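Local coordinates for MgGH51 (Meripilus giganteus, PDB 6ZPV), which is a GH51 alpha-L-arabinofuranosidase, a glycosidase that cleaves terminal alpha-L-arabinofuranosyl residues from arabinose-bearing glycans, at residues A[356-359]-A[360-364]; A[451-454]-A[455-458]; A[613-616]-A[617-620]. All coordinates share one frame; numbering follows the deposited sequence.

Contact 1 (A[356-359]-A[360-364]); sequences AGSY and PYRWH
Ser-358 and Tyr-359 meet Arg-362 and Trp-363 across the first turn of helix 359-373, a local contact where the loop after strand 345-348 enters the helix. Arg-362 holds Ser-358 with both its backbone and its side chain. Its backbone N donates to Ser-358 O at 3.1 Å, nearly straight at 167°, and its NE reaches Ser-358 OG at 2.8 Å, with the oxygen close to the guanidinium plane. A bend at chi3 turns the guanidinium back toward this hydroxyl. The same guanidinium sits at the edge of the Tyr-359 ring, the two planes 61° apart, with Tyr-359 CD1 3.7 Å from Arg-362 NH1. Further out, Ser-358 OG also bonds to Ser-299 OG, and Arg-362 NH1 forms a salt bridge with Asp-352. A leucine in place of Arg-362 has no NE or NH1, and would probably leave Asp-352 without this salt bridge and Ser-358 OG without this donor. On the Tyr-359 ring, Trp-363 CB makes a CH-pi contact over one face, 4.0 Å from the centroid. The two aromatic systems themselves are inclined, and Tyr-359 OH, which is fixed by Val-348 O and Thr-382 N, comes within 3.5 Å of Trp-363 CE3. Tyr-361 lies on another side of the turn: with CG between its backbone N and carbonyl carbon (chi1 72°), its ring swings back until Ser-358 O stands 3.5 Å above the ring plane, over the centre. A water joins Gly-357 O to Tyr-361 N. Tyr-359 and Trp-363 also pack on strand 378-381, the next strand in the parallel sheet, so this is the strand-to-helix junction of a beta-alpha-beta unit in the (beta/alpha)8 barrel expected for GH51 enzymes.

Contact 2 (A[451-454]-A[455-458]); sequences FPTV and QSAT
A capping box formed by Thr-453 and Ser-456 starts helix 454-469, in the region that leads from barrel strand 424-432 toward strand 474-479. Thr-453 is the N-cap: its OG1 accepts from Ser-456 N at 3.0 Å, with an N-H...O angle of 157°. Ser-456 returns the favour, its OG taking the N-H of Thr-453 at 2.9 Å in a similarly straight bond. Both hydroxyls are put in place by the same torsion, each tucked between its own backbone N and carbonyl carbon (chi1 62° for Thr-453, 73° for Ser-456), which turns each oxygen back toward the other residue's amide. The backbone then settles into the helix, Ala-457 N donating to Thr-453 O at 3.0 Å and Thr-458 N to Val-454 O at 2.9 Å. Next to this, Val-454 CG1 touches Thr-458 CG2 at 4.0 Å, one methyl against another. Gln-455 runs out extended, and a water links its OE1 to Thr-453 OG1, 2.8 Å from the latter; a sulfate ion lies beside this side chain, probably taken from the crystallisation liquor. Pro-452 and Ser-456 pack on Ser-508 of helix 507-517, while the backbones of Val-454 and Gln-455 bond to Ala-587 and Glu-585. Chemically, the Ser-456 amide, in the first turn with no preceding turn to supply a carbonyl, finds its acceptor in Thr-453 OG1, while Ser-456 OG accepts the N-cap's own amide; the reciprocal pair fixes the rotation of both side chains.

Contact 3 (A[613-616]-A[617-620]); sequences NAPA and FSVS
Between Pro-615 and Ser-618 the chain leaves strand 609-614 and enters strand 618-625 by a short turn, with Phe-617 in the left-handed region (phi 50°, psi 66°) and paired with Ser-618 opposite Asn-554 as a G1 beta bulge. The turn is pinned by a side chain: Ser-618 OG donates to Pro-615 O at 2.6 Å, a short bond that meets the carbonyl at a C=O...O angle of 134° and slightly out of its plane. The torsion explains the reach, since OG stands between the backbone N and the carbonyl carbon of Ser-618, which brings it back to the carbonyl of Pro-615. From there OG also rests 3.5 Å from Pro-615 CD, against the proline ring. Ala-616 CB lies 4.1 Å from Phe-617 CD2, a light apolar contact. The phenylalanine side chain packs on Val-454 and Thr-458 of helix 454-469 and on Glu-585. Its carbonyl oxygen is taken by Thr-582 OG1, and the carbonyl of Ala-614 by the side-chain amide of Asn-554. Strand 609-614 belongs to a three-stranded sheet and strand 618-625 to a seven-stranded one, so the turn carries the chain from one sheet of the C-terminal beta region to the other. The two segments share no backbone hydrogen bond, and the Ser-618 hydroxyl supplies Pro-615 O with a donor that ties the turn together, next to a bulge whose left-handed residue is Phe-617 rather than glycine.

Overall arrangement
Contacts 2 and 3 are neighbours, their centres about 13 Å apart: Val-454 CG1 lies 3.3 Å from Phe-617 O, and Thr-458 CG2 packs against Val-619 CG2 at 3.8 Å. Helix 454-469 thus rests its first turn on the bulged start of strand 618-625, joining the barrel to the C-terminal beta region. Contact 1 stands apart, its centre about 37 Å from that of contact 2 and about 45 Å from that of contact 3, at a different helix start of the barrel. Bound sugars lie away from the contacts: the Pro-360 side chain is about 9 Å from a mannose, and that of Pro-452 about 14 Å from an N-acetylglucosamine.

Contact 1 (A[356-359]-A[360-364])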
loop_
_atom_site.group_PDB
_atom_site.type_symbol
_atom_site.label_atom_id
_atom_site.label_comp_id
_atom_site.label_asym_id
_atom_site.label_seq_id
_atom_site.Cartn_x
_atom_site.Cartn_y
_atom_site.Cartn_z
ATOM N N ALA A 356 6.986 24.865 -5.677
ATOM C CA ALA A 356 5.969 25.885 -5.404
ATOM C C ALA A 356 6.012 27.070 -6.342
ATOM O O ALA A 356 5.053 27.857 -6.366
ATOM C CB ALA A 356 6.039 26.271 -3.960
ATOM N N GLY A 357 7.118 27.242 -7.083
ATOM C CA GLY A 357 7.162 28.303 -8.101
ATOM C C GLY A 357 6.215 28.070 -9.234
ATOM O O GLY A 357 5.647 29.062 -9.739
ATOM N N SER A 358 5.968 26.839 -9.614
ATOM C CA SER A 358 5.022 26.502 -10.705
ATOM C C SER A 358 3.672 26.012 -10.208
ATOM O O SER A 358 2.730 25.998 -11.000
ATOM C CB SER A 358 5.656 25.479 -11.615
ATOM O OG SER A 358 5.825 24.269 -10.899
ATOM N N TYR A 359 3.587 25.544 -8.974
ATOM C CA TYR A 359 2.301 24.960 -8.552
ATOM C C TYR A 359 1.156 25.943 -8.706
ATOM O O TYR A 359 0.047 25.498 -9.042
ATOM C CB TYR A 359 2.333 24.392 -7.133
ATOM C CG TYR A 359 1.169 23.482 -6.796
ATOM C CD1 TYR A 359 0.995 22.257 -7.442
ATOM C CD2 TYR A 359 0.286 23.752 -5.762
ATOM C CE1 TYR A 359 0.032 21.342 -7.081
ATOM C CE2 TYR A 359 -0.671 22.830 -5.360
ATOM C CZ TYR A 359 -0.760 21.601 -5.983
ATOM O OH TYR A 359 -1.663 20.668 -5.492
ATOM N N PRO A 360 1.289 27.275 -8.471
ATOM C CA PRO A 360 0.107 28.114 -8.644
ATOM C C PRO A 360 -0.575 27.972 -10.014
ATOM O O PRO A 360 -1.788 27.819 -10.080
ATOM C CB PRO A 360 0.598 29.486 -8.307
ATOM C CG PRO A 360 1.715 29.255 -7.300
ATOM C CD PRO A 360 2.402 28.008 -7.823
ATOM N N TYR A 361 0.179 27.971 -11.105
ATOM C CA TYR A 361 -0.451 27.827 -12.423
ATOM C C TYR A 361 -0.857 26.381 -12.677
ATOM O O TYR A 361 -1.824 26.129 -13.384
ATOM C CB TYR A 361 0.362 28.448 -13.580
ATOM C CG TYR A 361 1.632 27.739 -14.012
ATOM C CD1 TYR A 361 1.582 26.530 -14.684
ATOM C CD2 TYR A 361 2.883 28.283 -13.807
ATOM C CE1 TYR A 361 2.753 25.896 -15.118
ATOM C CE2 TYR A 361 4.045 27.671 -14.215
ATOM C CZ TYR A 361 3.979 26.492 -14.914
ATOM O OH TYR A 361 5.172 25.890 -15.306
ATOM N N ARG A 362 -0.075 25.419 -12.174
ATOM C CA ARG A 362 -0.435 24.013 -12.364
ATOM C C ARG A 362 -1.760 23.684 -11.619
ATOM O O ARG A 362 -2.698 23.126 -12.232
ATOM C CB ARG A 362 0.698 23.072 -11.972
ATOM C CG ARG A 362 1.940 23.280 -12.824
ATOM C CD ARG A 362 3.088 22.320 -12.514
ATOM N NE ARG A 362 3.659 22.470 -11.173
ATOM C CZ ARG A 362 3.578 21.644 -10.138
ATOM N NH1 ARG A 362 2.812 20.558 -10.166
ATOM N NH2 ARG A 362 4.289 21.881 -9.062
ATOM N N TRP A 363 -1.804 24.018 -10.344
ATOM C CA TRP A 363 -3.060 23.910 -9.578
ATOM C C TRP A 363 -4.171 24.676 -10.281
ATOM O O TRP A 363 -5.288 24.141 -10.451
ATOM C CB TRP A 363 -2.840 24.494 -8.162
ATOM C CG TRP A 363 -4.112 24.692 -7.382
ATOM C CD1 TRP A 363 -4.866 25.815 -7.309
ATOM C CD2 TRP A 363 -4.805 23.699 -6.603
ATOM N NE1 TRP A 363 -5.983 25.606 -6.574
ATOM C CE2 TRP A 363 -5.966 24.315 -6.120
ATOM C CE3 TRP A 363 -4.588 22.346 -6.292
ATOM C CZ2 TRP A 363 -6.890 23.654 -5.322
ATOM C CZ3 TRP A 363 -5.503 21.695 -5.511
ATOM C CH2 TRP A 363 -6.645 22.342 -5.024
ATOM N N HIS A 364 -3.964 25.934 -10.634
ATOM C CA HIS A 364 -5.066 26.694 -11.237
ATOM C C HIS A 364 -5.587 25.984 -12.480
ATOM O O HIS A 364 -6.820 25.819 -12.630
ATOM C CB HIS A 364 -4.600 28.098 -11.597
ATOM C CG HIS A 364 -5.675 28.877 -12.302
ATOM N ND1 HIS A 364 -5.911 28.761 -13.668
ATOM C CD2 HIS A 364 -6.641 29.661 -11.816
ATOM C CE1 HIS A 364 -6.957 29.528 -13.992
ATOM N NE2 HIS A 364 -7.400 30.054 -12.920
HETATM O O HOH W 1 2.893 29.461 -10.756
#

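Contact 2 (A[451-454]-A[455-458])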
loop_
_atom_site.group_PDB
_atom_site.type_symbol
_atom_site.label_atom_id
_atom_site.label_comp_id
_atom_site.label_asym_id
_atom_site.label_seq_id
_atom_site.Cartn_x
_atom_site.Cartn_y
_atom_site.Cartn_z
ATOM N N PHE A 451 12.044 -0.608 12.728
ATOM C CA PHE A 451 10.630 -0.968 12.842
ATOM C C PHE A 451 10.019 -0.001 13.846
ATOM O O PHE A 451 10.716 0.520 14.715
ATOM C CB PHE A 451 10.481 -2.416 13.362
ATOM C CG PHE A 451 10.981 -3.471 12.417
ATOM C CD1 PHE A 451 10.205 -3.861 11.337
ATOM C CD2 PHE A 451 12.225 -4.051 12.589
ATOM C CE1 PHE A 451 10.657 -4.783 10.409
ATOM C CE2 PHE A 451 12.706 -4.986 11.682
ATOM C CZ PHE A 451 11.879 -5.379 10.617
ATOM N N PRO A 452 8.705 0.221 13.775
ATOM C CA PRO A 452 8.054 1.020 14.804
ATOM C C PRO A 452 8.355 0.416 16.188
ATOM O O PRO A 452 8.516 -0.807 16.329
ATOM C CB PRO A 452 6.569 0.918 14.452
ATOM C CG PRO A 452 6.560 0.650 12.946
ATOM C CD PRO A 452 7.766 -0.279 12.757
ATOM N N THR A 453 8.382 1.258 17.195
ATOM C CA THR A 453 8.618 0.866 18.584
ATOM C C THR A 453 7.397 1.243 19.428
ATOM O O THR A 453 6.454 1.914 18.995
ATOM C CB THR A 453 9.895 1.534 19.132
ATOM O OG1 THR A 453 9.653 2.947 19.083
ATOM C CG2 THR A 453 11.143 1.150 18.344
ATOM N N VAL A 454 7.414 0.806 20.676
ATOM C CA VAL A 454 6.360 1.254 21.619
ATOM C C VAL A 454 6.440 2.776 21.733
ATOM O O VAL A 454 5.423 3.483 21.731
ATOM C CB VAL A 454 6.425 0.535 22.945
ATOM C CG1 VAL A 454 5.305 0.988 23.861
ATOM C CG2 VAL A 454 6.345 -0.978 22.778
ATOM N N GLN A 455 7.657 3.302 21.863
ATOM C CA GLN A 455 7.871 4.752 21.945
ATOM C C GLN A 455 7.237 5.464 20.741
ATOM O O GLN A 455 6.559 6.535 20.891
ATOM C CB GLN A 455 9.402 5.048 21.998
ATOM C CG GLN A 455 9.783 6.512 22.306
ATOM C CD GLN A 455 11.256 6.837 22.214
ATOM O OE1 GLN A 455 12.070 5.920 22.022
ATOM N NE2 GLN A 455 11.597 8.098 22.380
ATOM N N SER A 456 7.514 4.979 19.534
ATOM C CA SER A 456 7.039 5.720 18.336
ATOM C C SER A 456 5.531 5.610 18.230
ATOM O O SER A 456 4.852 6.616 17.936
ATOM C CB SER A 456 7.757 5.236 17.083
ATOM O OG SER A 456 7.343 3.933 16.619
ATOM N N ALA A 457 4.928 4.460 18.485
ATOM C CA ALA A 457 3.487 4.255 18.402
ATOM C C ALA A 457 2.762 5.117 19.421
ATOM O O ALA A 457 1.670 5.627 19.146
ATOM C CB ALA A 457 3.142 2.785 18.573
ATOM N N THR A 458 3.336 5.196 20.648
ATOM C CA THR A 458 2.649 5.983 21.696
ATOM C C THR A 458 2.726 7.477 21.414
ATOM O O THR A 458 1.771 8.215 21.685
ATOM C CB THR A 458 3.172 5.591 23.077
ATOM O OG1 THR A 458 4.561 5.855 23.266
ATOM C CG2 THR A 458 2.863 4.160 23.384
HETATM O O HOH W 2 12.008 4.057 19.982
#

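Contact 3 (A[613-616]-A[617-620])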
loop_
_atom_site.group_PDB
_atom_site.type_symbol
_atom_site.label_atom_id
_atom_site.label_comp_id
_atom_site.label_asym_id
_atom_site.label_seq_id
_atom_site.Cartn_x
_atom_site.Cartn_y
_atom_site.Cartn_z
ATOM N N ASN A 613 -5.139 3.544 35.585
ATOM C CA ASN A 613 -3.709 3.777 35.693
ATOM C C ASN A 613 -3.069 3.469 34.343
ATOM O O ASN A 613 -2.981 2.309 33.954
ATOM C CB ASN A 613 -3.052 2.944 36.801
ATOM C CG ASN A 613 -1.559 3.276 36.989
ATOM O OD1 ASN A 613 -0.915 4.227 36.412
ATOM N ND2 ASN A 613 -0.904 2.499 37.841
ATOM N N ALA A 614 -2.671 4.500 33.625
ATOM C CA ALA A 614 -2.068 4.366 32.279
ATOM C C ALA A 614 -0.587 4.079 32.415
ATOM O O ALA A 614 0.160 4.940 32.869
ATOM C CB ALA A 614 -2.273 5.609 31.463
ATOM N N PRO A 615 -0.126 2.873 32.048
ATOM C CA PRO A 615 1.288 2.578 32.165
ATOM C C PRO A 615 2.138 3.523 31.351
ATOM O O PRO A 615 1.688 4.069 30.318
ATOM C CB PRO A 615 1.451 1.104 31.690
ATOM C CG PRO A 615 0.073 0.546 31.857
ATOM C CD PRO A 615 -0.873 1.706 31.581
ATOM N N ALA A 616 3.405 3.689 31.747
ATOM C CA ALA A 616 4.389 4.311 30.854
ATOM C C ALA A 616 4.309 3.681 29.458
ATOM O O ALA A 616 4.091 2.476 29.347
ATOM C CB ALA A 616 5.780 4.092 31.415
ATOM N N PHE A 617 4.472 4.485 28.450
ATOM C CA PHE A 617 4.536 4.029 27.058
ATOM C C PHE A 617 3.351 3.108 26.773
ATOM O O PHE A 617 3.533 1.902 26.482
ATOM C CB PHE A 617 5.870 3.357 26.739
ATOM C CG PHE A 617 7.042 4.288 26.925
ATOM C CD1 PHE A 617 7.186 5.471 26.156
ATOM C CD2 PHE A 617 7.969 4.052 27.901
ATOM C CE1 PHE A 617 8.190 6.372 26.373
ATOM C CE2 PHE A 617 9.018 4.954 28.116
ATOM C CZ PHE A 617 9.102 6.106 27.359
ATOM N N SER A 618 2.142 3.648 26.812
ATOM C CA SER A 618 0.946 2.829 26.537
ATOM C C SER A 618 -0.065 3.567 25.659
ATOM O O SER A 618 -0.195 4.810 25.731
ATOM C CB SER A 618 0.287 2.389 27.826
ATOM O OG SER A 618 -0.221 3.468 28.601
ATOM N N VAL A 619 -0.825 2.772 24.921
ATOM C CA VAL A 619 -2.010 3.221 24.211
ATOM C C VAL A 619 -3.156 2.366 24.750
ATOM O O VAL A 619 -3.084 1.129 24.696
ATOM C CB VAL A 619 -1.940 3.030 22.682
ATOM C CG1 VAL A 619 -3.195 3.570 22.021
ATOM C CG2 VAL A 619 -0.684 3.703 22.134
ATOM N N SER A 620 -4.211 3.008 25.248
ATOM C CA SER A 620 -5.339 2.306 25.878
ATOM C C SER A 620 -6.637 2.792 25.271
ATOM O O SER A 620 -6.780 3.994 24.974
ATOM C CB SER A 620 -5.360 2.482 27.379
ATOM O OG SER A 620 -4.100 2.148 27.963
#